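Local atomic coordinates of X-PRO dipeptidase (Streptococcus pyogenes M1 GAS, PDB entry 3O5V), a protein that probably cleaves Xaa-Pro dipeptides as a manganese-dependent prolidase of peptidase family M24B, represented here by its N-terminal creatinase/prolidase domain alone. Residues 104-107 against 108-111; 79-82 against 83-86; 60-63 against 64-68. One frame throughout, in Å; residues are numbered along the deposited sequence. Where two conformers were deposited one is given.

Interaction 1 of 3, residues 104-107 against 108-111; sequences HLNV and NKFH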
loop_
_atom_site.group_PDB
_atom_site.type_symbol
_atom_site.label_atom_id
_atom_site.label_comp_id
_atom_site.label_asym_id
_atom_site.label_seq_id
_atom_site.Cartn_x
_atom_site.Cartn_y
_atom_site.Cartn_z
ATOM N N HIS A 104 -9.433 3.854 -7.633
ATOM C CA HIS A 104 -9.292 4.823 -6.554
ATOM C C HIS A 104 -8.075 5.738 -6.737
ATOM O O HIS A 104 -8.140 6.944 -6.510
ATOM C CB HIS A 104 -9.235 4.127 -5.183
ATOM C CG HIS A 104 -8.818 5.055 -4.093
ATOM N ND1 HIS A 104 -9.718 5.828 -3.387
ATOM C CD2 HIS A 104 -7.588 5.414 -3.663
ATOM C CE1 HIS A 104 -9.057 6.590 -2.533
ATOM N NE2 HIS A 104 -7.765 6.352 -2.676
ATOM N N LEU A 105 -6.961 5.144 -7.138
ATOM C CA LEU A 105 -5.708 5.864 -7.273
ATOM C C LEU A 105 -5.841 6.975 -8.328
ATOM O O LEU A 105 -6.170 6.686 -9.481
ATOM C CB LEU A 105 -4.647 4.853 -7.709
ATOM C CG LEU A 105 -3.162 5.151 -7.608
ATOM C CD1 LEU A 105 -2.743 5.319 -6.160
ATOM C CD2 LEU A 105 -2.442 3.970 -8.246
ATOM N N ASN A 106 -5.589 8.224 -7.945
ATOM C CA ASN A 106 -5.624 9.309 -8.925
ATOM C C ASN A 106 -4.334 9.335 -9.764
ATOM O O ASN A 106 -3.348 8.664 -9.429
ATOM C CB ASN A 106 -6.020 10.670 -8.292
ATOM C CG ASN A 106 -4.943 11.264 -7.362
ATOM O OD1 ASN A 106 -5.242 11.759 -6.261
ATOM N ND2 ASN A 106 -3.719 11.267 -7.816
ATOM N N VAL A 107 -4.351 10.069 -10.872
ATOM C CA VAL A 107 -3.207 10.068 -11.789
ATOM C C VAL A 107 -1.934 10.639 -11.145
ATOM O O VAL A 107 -0.833 10.130 -11.383
ATOM C CB VAL A 107 -3.558 10.796 -13.116
ATOM C CG1 VAL A 107 -2.355 10.860 -14.044
ATOM C CG2 VAL A 107 -4.689 10.060 -13.804
ATOM N N ASN A 108 -2.080 11.672 -10.324
ATOM C CA ASN A 108 -0.916 12.242 -9.627
ATOM C C ASN A 108 -0.241 11.229 -8.693
ATOM O O ASN A 108 0.986 11.118 -8.697
ATOM C CB ASN A 108 -1.267 13.533 -8.877
ATOM C CG ASN A 108 -1.064 14.791 -9.728
ATOM O OD1 ASN A 108 -0.380 14.771 -10.759
ATOM N ND2 ASN A 108 -1.660 15.891 -9.293
ATOM N N LYS A 109 -1.044 10.480 -7.927
ATOM C CA LYS A 109 -0.515 9.425 -7.042
ATOM C C LYS A 109 0.152 8.304 -7.843
ATOM O O LYS A 109 1.220 7.806 -7.454
ATOM C CB LYS A 109 -1.616 8.835 -6.147
ATOM C CG LYS A 109 -2.108 9.744 -5.051
ATOM C CD LYS A 109 -3.098 9.014 -4.140
ATOM C CE LYS A 109 -3.722 9.977 -3.146
ATOM N NZ LYS A 109 -4.718 9.267 -2.307
ATOM N N PHE A 110 -0.480 7.910 -8.952
ATOM C CA PHE A 110 0.040 6.902 -9.872
ATOM C C PHE A 110 1.410 7.297 -10.410
ATOM O O PHE A 110 2.357 6.501 -10.363
ATOM C CB PHE A 110 -0.956 6.689 -11.021
ATOM C CG PHE A 110 -0.533 5.672 -12.051
ATOM C CD1 PHE A 110 -0.130 4.383 -11.684
ATOM C CD2 PHE A 110 -0.598 5.989 -13.410
ATOM C CE1 PHE A 110 0.237 3.440 -12.657
ATOM C CE2 PHE A 110 -0.242 5.053 -14.389
ATOM C CZ PHE A 110 0.183 3.773 -14.010
ATOM N N HIS A 111 1.521 8.538 -10.882
ATOM C CA HIS A 111 2.812 9.072 -11.324
ATOM C C HIS A 111 3.843 9.186 -10.189
ATOM O O HIS A 111 5.017 8.863 -10.377
ATOM C CB HIS A 111 2.617 10.410 -12.045
ATOM C CG HIS A 111 1.982 10.277 -13.396
ATOM N ND1 HIS A 111 1.401 11.342 -14.051
ATOM C CD2 HIS A 111 1.827 9.203 -14.211
ATOM C CE1 HIS A 111 0.935 10.934 -15.219
ATOM N NE2 HIS A 111 1.171 9.640 -15.338
HETATM O O HOH W 1 -6.472 8.607 -4.972
#
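Leu-105 and Lys-109 meet where a loop turns into the first turn of a helix, and the leucine makes two of the apolar contacts of this junction, one with each branch. Its CD1 lies 3.7 Å from CB of Lys-109, while the Leu-105 and Phe-110 side chains cross at about a right angle, with CD2 of the leucine 4.2 Å from CB of Phe-110. One turn along, Val-107 and His-111 run side by side in the same direction. CG1 of Val-107, placed anti to its backbone N (chi1 177°), sits over the face of the His-111 imidazole, 3.9 Å from the ring centroid: a CH-pi contact.

The backbone bonds are those of a helix opening. Asn-106 occupies the N-cap, and its carbonyl O accepts from Phe-110 N at 3.0 Å; Val-107 O accepts from His-111 N at 2.9 Å.

A water adds a further polar link. The extended Lys-109 chain runs back toward His-104, where the water donates to His-104 O (2.8 Å) and weakly accepts from Lys-109 NZ (3.3 Å).

All of this lies at the surface, where the loop after strand 97-100 enters helix 107-114. His-104 and Leu-105 touch the loop after strand 19-22 at Ser-23, and Phe-110 meets Phe-121 of the outermost strand 120-123 edge-to-face.

Interaction 2 of 3, residues 79-82 against 83-86; sequences SENP and WEKI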
loop_
_atom_site.group_PDB
_atom_site.type_symbol
_atom_site.label_atom_id
_atom_site.label_comp_id
_atom_site.label_asym_id
_atom_site.label_seq_id
_atom_site.Cartn_x
_atom_site.Cartn_y
_atom_site.Cartn_z
ATOM N N SER A 79 6.830 18.425 6.434
ATOM C CA SER A 79 8.079 18.956 5.856
ATOM C C SER A 79 8.849 17.930 4.998
ATOM O O SER A 79 9.826 18.285 4.320
ATOM C CB SER A 79 8.975 19.522 6.958
ATOM O OG SER A 79 9.489 18.495 7.783
ATOM N N GLU A 80 8.398 16.670 5.011
ATOM C CA GLU A 80 9.005 15.592 4.222
ATOM C C GLU A 80 8.286 15.368 2.892
ATOM O O GLU A 80 7.054 15.462 2.809
ATOM C CB GLU A 80 9.018 14.280 5.015
ATOM C CG GLU A 80 10.086 14.207 6.104
ATOM C CD GLU A 80 9.996 12.944 6.959
ATOM O OE1 GLU A 80 8.863 12.504 7.284
ATOM O OE2 GLU A 80 11.068 12.400 7.329
ATOM N N ASN A 81 9.058 15.077 1.850
ATOM C CA ASN A 81 8.487 14.693 0.569
ATOM C C ASN A 81 8.003 13.242 0.718
ATOM O O ASN A 81 8.814 12.365 1.011
ATOM C CB ASN A 81 9.555 14.792 -0.521
ATOM C CG ASN A 81 9.056 14.320 -1.881
ATOM O OD1 ASN A 81 8.638 13.173 -2.042
ATOM N ND2 ASN A 81 9.119 15.199 -2.870
ATOM N N PRO A 82 6.689 12.982 0.528
ATOM C CA PRO A 82 6.220 11.612 0.832
ATOM C C PRO A 82 6.845 10.539 -0.068
ATOM O O PRO A 82 7.061 9.412 0.382
ATOM C CB PRO A 82 4.699 11.695 0.618
ATOM C CG PRO A 82 4.531 12.820 -0.396
ATOM C CD PRO A 82 5.614 13.825 -0.040
ATOM N N TRP A 83 7.138 10.887 -1.323
ATOM C CA TRP A 83 7.677 9.923 -2.274
ATOM C C TRP A 83 9.103 9.510 -1.901
ATOM O O TRP A 83 9.447 8.325 -1.956
ATOM C CB TRP A 83 7.591 10.474 -3.709
ATOM C CG TRP A 83 6.218 11.014 -3.991
ATOM C CD1 TRP A 83 5.862 12.324 -4.126
ATOM C CD2 TRP A 83 5.011 10.251 -4.112
ATOM N NE1 TRP A 83 4.508 12.429 -4.341
ATOM C CE2 TRP A 83 3.959 11.170 -4.334
ATOM C CE3 TRP A 83 4.716 8.882 -4.048
ATOM C CZ2 TRP A 83 2.628 10.764 -4.506
ATOM C CZ3 TRP A 83 3.382 8.471 -4.217
ATOM C CH2 TRP A 83 2.363 9.414 -4.445
ATOM N N GLU A 84 9.910 10.490 -1.490
ATOM C CA GLU A 84 11.260 10.220 -0.985
ATOM C C GLU A 84 11.201 9.379 0.275
ATOM O O GLU A 84 12.006 8.470 0.452
ATOM C CB GLU A 84 12.008 11.530 -0.707
ATOM C CG GLU A 84 12.138 12.401 -1.950
ATOM C CD GLU A 84 12.994 13.656 -1.764
ATOM O OE1 GLU A 84 13.264 14.069 -0.609
ATOM O OE2 GLU A 84 13.394 14.238 -2.802
ATOM N N LYS A 85 10.238 9.676 1.145
ATOM C CA LYS A 85 10.091 8.923 2.387
ATOM C C LYS A 85 9.731 7.449 2.137
ATOM O O LYS A 85 10.302 6.551 2.749
ATOM C CB LYS A 85 9.067 9.597 3.311
ATOM C CG LYS A 85 8.968 8.975 4.708
ATOM C CD LYS A 85 10.210 9.223 5.572
ATOM C CE LYS A 85 9.921 8.892 7.031
ATOM N NZ LYS A 85 11.092 9.132 7.914
ATOM N N ILE A 86 8.796 7.194 1.230
ATOM C CA ILE A 86 8.445 5.810 0.883
ATOM C C ILE A 86 9.687 5.044 0.406
ATOM O O ILE A 86 9.946 3.914 0.840
ATOM C CB ILE A 86 7.358 5.754 -0.205
ATOM C CG1 ILE A 86 6.034 6.286 0.354
ATOM C CG2 ILE A 86 7.215 4.315 -0.745
ATOM C CD1 ILE A 86 5.020 6.771 -0.722
#
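With CG of Asn-81 anti to its backbone N (chi1 176°), its side-chain oxygen swings over the start of helix 82-89, while Lys-85, also anti at chi1 but bent at chi2 (69°), folds back toward Glu-80. The first of these turns makes a textbook N-cap. OD1 of Asn-81 accepts from two amides of the first turn: Glu-84 N at 3.0 Å, a fairly straight bond whose donor stands above the amide plane, and Trp-83 N at 2.8 Å, a bent and weak bond. A single oxygen thus serves two amide groups that have no carbonyl of a preceding turn to bond, and its partial negative charge would be expected to favour the positive end of the helix dipole.

The cap has company. The Asn-81 amide and the Glu-84 carboxylate are stacked with their planes 20° apart, the glutamate CG lying 3.6 Å from the amide CG, so the capping group is flanked by the very residue whose N-H it receives. The backbone closes the turn through Lys-85 N to Asn-81 O and Ile-86 N to Pro-82 O.

Glu-80 and Lys-85 cross obliquely in a salt bridge, OE2 to NZ, whose hydrogen bond at 3.3 Å is weak. The other carboxylate oxygen, OE1, is bonded to Val-77 N, which ties the glutamate to the residue just after strand 73-76. On the inward side, Ile-86 packs on Phe-44, Phe-46 and Phe-56 of the sheet, and Trp-83 touches Gln-42 and Ile-116. Pro-82, the first residue of the helix, sets its CG over one face of the indole, offset toward the rim, in a CH-pi contact 4.1 Å from the centroid of the five-membered ring.

Interaction 3 of 3, residues 60-63 against 64-68; sequences LEVA and RASQA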
loop_
_atom_site.group_PDB
_atom_site.type_symbol
_atom_site.label_atom_id
_atom_site.label_comp_id
_atom_site.label_asym_id
_atom_site.label_seq_id
_atom_site.Cartn_x
_atom_site.Cartn_y
_atom_site.Cartn_z
ATOM N N LEU A 60 0.561 12.097 11.654
ATOM C CA LEU A 60 -0.536 12.286 12.613
ATOM C C LEU A 60 -1.389 11.019 12.837
ATOM O O LEU A 60 -2.099 10.909 13.858
ATOM C CB LEU A 60 -1.388 13.492 12.220
ATOM C CG LEU A 60 -2.256 13.401 10.960
ATOM C CD1 LEU A 60 -3.615 12.828 11.321
ATOM C CD2 LEU A 60 -2.427 14.780 10.350
ATOM N N GLU A 61 -1.307 10.076 11.897
ATOM C CA GLU A 61 -2.056 8.799 11.984
ATOM C C GLU A 61 -1.297 7.612 12.603
ATOM O O GLU A 61 -1.901 6.556 12.861
ATOM C CB GLU A 61 -2.529 8.375 10.584
ATOM C CG GLU A 61 -3.529 9.292 9.938
ATOM C CD GLU A 61 -4.918 9.214 10.548
ATOM O OE1 GLU A 61 -5.163 8.350 11.430
ATOM O OE2 GLU A 61 -5.777 10.014 10.116
ATOM N N VAL A 62 0.016 7.756 12.808
ATOM C CA VAL A 62 0.858 6.618 13.240
ATOM C C VAL A 62 0.349 5.967 14.532
ATOM O O VAL A 62 0.191 4.735 14.602
ATOM C CB VAL A 62 2.374 7.006 13.376
ATOM C CG1 VAL A 62 3.178 5.862 13.978
ATOM C CG2 VAL A 62 2.959 7.373 12.021
ATOM N N ALA A 63 0.089 6.793 15.539
ATOM C CA ALA A 63 -0.335 6.298 16.857
ATOM C C ALA A 63 -1.629 5.487 16.776
ATOM O O ALA A 63 -1.693 4.373 17.287
ATOM C CB ALA A 63 -0.479 7.446 17.843
ATOM N N ARG A 64 -2.645 6.029 16.107
ATOM C CA ARG A 64 -3.909 5.308 15.925
ATOM C C ARG A 64 -3.751 4.021 15.109
ATOM O O ARG A 64 -4.295 2.982 15.487
ATOM C CB ARG A 64 -4.981 6.213 15.304
ATOM C CG ARG A 64 -5.414 7.305 16.278
ATOM C CD ARG A 64 -6.387 8.353 15.724
ATOM N NE ARG A 64 -5.991 9.038 14.478
ATOM C CZ ARG A 64 -6.375 10.277 14.181
ATOM N NH1 ARG A 64 -7.118 10.964 15.047
ATOM N NH2 ARG A 64 -6.011 10.848 13.042
ATOM N N ALA A 65 -3.035 4.097 13.988
ATOM C CA ALA A 65 -2.783 2.910 13.151
ATOM C C ALA A 65 -2.125 1.785 13.957
ATOM O O ALA A 65 -2.550 0.616 13.871
ATOM C CB ALA A 65 -1.919 3.273 11.945
ATOM N N SER A 66 -1.115 2.161 14.749
ATOM C CA SER A 66 -0.313 1.216 15.550
ATOM C C SER A 66 -1.108 0.456 16.618
ATOM O O SER A 66 -0.702 -0.631 17.031
ATOM C CB SER A 66 0.873 1.936 16.203
ATOM O OG SER A 66 1.761 2.441 15.221
ATOM N N GLN A 67 -2.242 1.016 17.034
ATOM C CA GLN A 67 -3.128 0.370 18.005
ATOM C C GLN A 67 -3.829 -0.861 17.426
ATOM O O GLN A 67 -4.151 -1.802 18.158
ATOM C CB GLN A 67 -4.176 1.361 18.527
ATOM C CG GLN A 67 -3.641 2.379 19.531
ATOM C CD GLN A 67 -3.070 1.729 20.779
ATOM O OE1 GLN A 67 -3.550 0.686 21.235
ATOM N NE2 GLN A 67 -2.041 2.343 21.340
ATOM N N ALA A 68 -4.069 -0.843 16.110
ATOM C CA ALA A 68 -4.771 -1.919 15.415
ATOM C C ALA A 68 -3.855 -2.811 14.559
ATOM O O ALA A 68 -4.201 -3.963 14.268
ATOM C CB ALA A 68 -5.885 -1.332 14.539
HETATM O O HOH W 2 -2.739 8.874 15.531
#
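Glu-61 and Arg-64 cross obliquely three residues apart, each chain bent so that their charged ends meet. The glutamate folds at chi2 (-73°) and the arginine at chi3 (-53°), which brings OE2 to the edge of the guanidinium, near its plane, in a salt bridge of 3.1 Å to NH2. The carboxylate and guanidinium planes are nevertheless 40° apart, so the two groups do not form a flat paired bridge. OE1 also comes near NE and NH2, though its position is less certain. Leu-60 approaches the same guanidinium obliquely, with CD1 3.6 Å from NH2.

Farther along the helix, Ser-66 folds back on the preceding turn. Its OG, anti to its own carbonyl carbon, donates to Val-62 O at 2.8 Å from above the carbonyl plane. Ser-66 N bonds to that same oxygen at 2.9 Å, so one carbonyl is gripped by two donors from a single residue. Ahead of it, Ala-65 N donates to Glu-61 O at 2.9 Å, and a water accepts from Arg-64 N and donates to Leu-60 O, bridging the opening of the turn.

Helix 62-68 is the connecting helix of the beta-alpha-beta unit formed with strands 54-58 and 73-76. Val-62 packs on Val-57 and Ala-65 on Leu-55, both of strand 54-58, while Glu-61 and Ala-65 rest against Phe-34.

Following the chain from the N terminus, the three contacts come in series as interactions 3, 2 and 1, none nesting in or crossing another. Each closes a short local turn rather than a long loop. Interaction 3 lies within helix 62-68, the crossover between strands 54-58 and 73-76, and the residues leading into it; interaction 2 opens helix 82-89 after edge strand 73-76; interaction 1 opens helix 107-114 between strands 97-100 and 120-123. Interactions 1 and 2 are neighbours in space, their helix starts meeting where Trp-83 CH2 packs 3.6 Å from Lys-109 O. Interaction 3 stands apart, its nearest atoms about 9 Å from interaction 2 and about 12 Å from interaction 1.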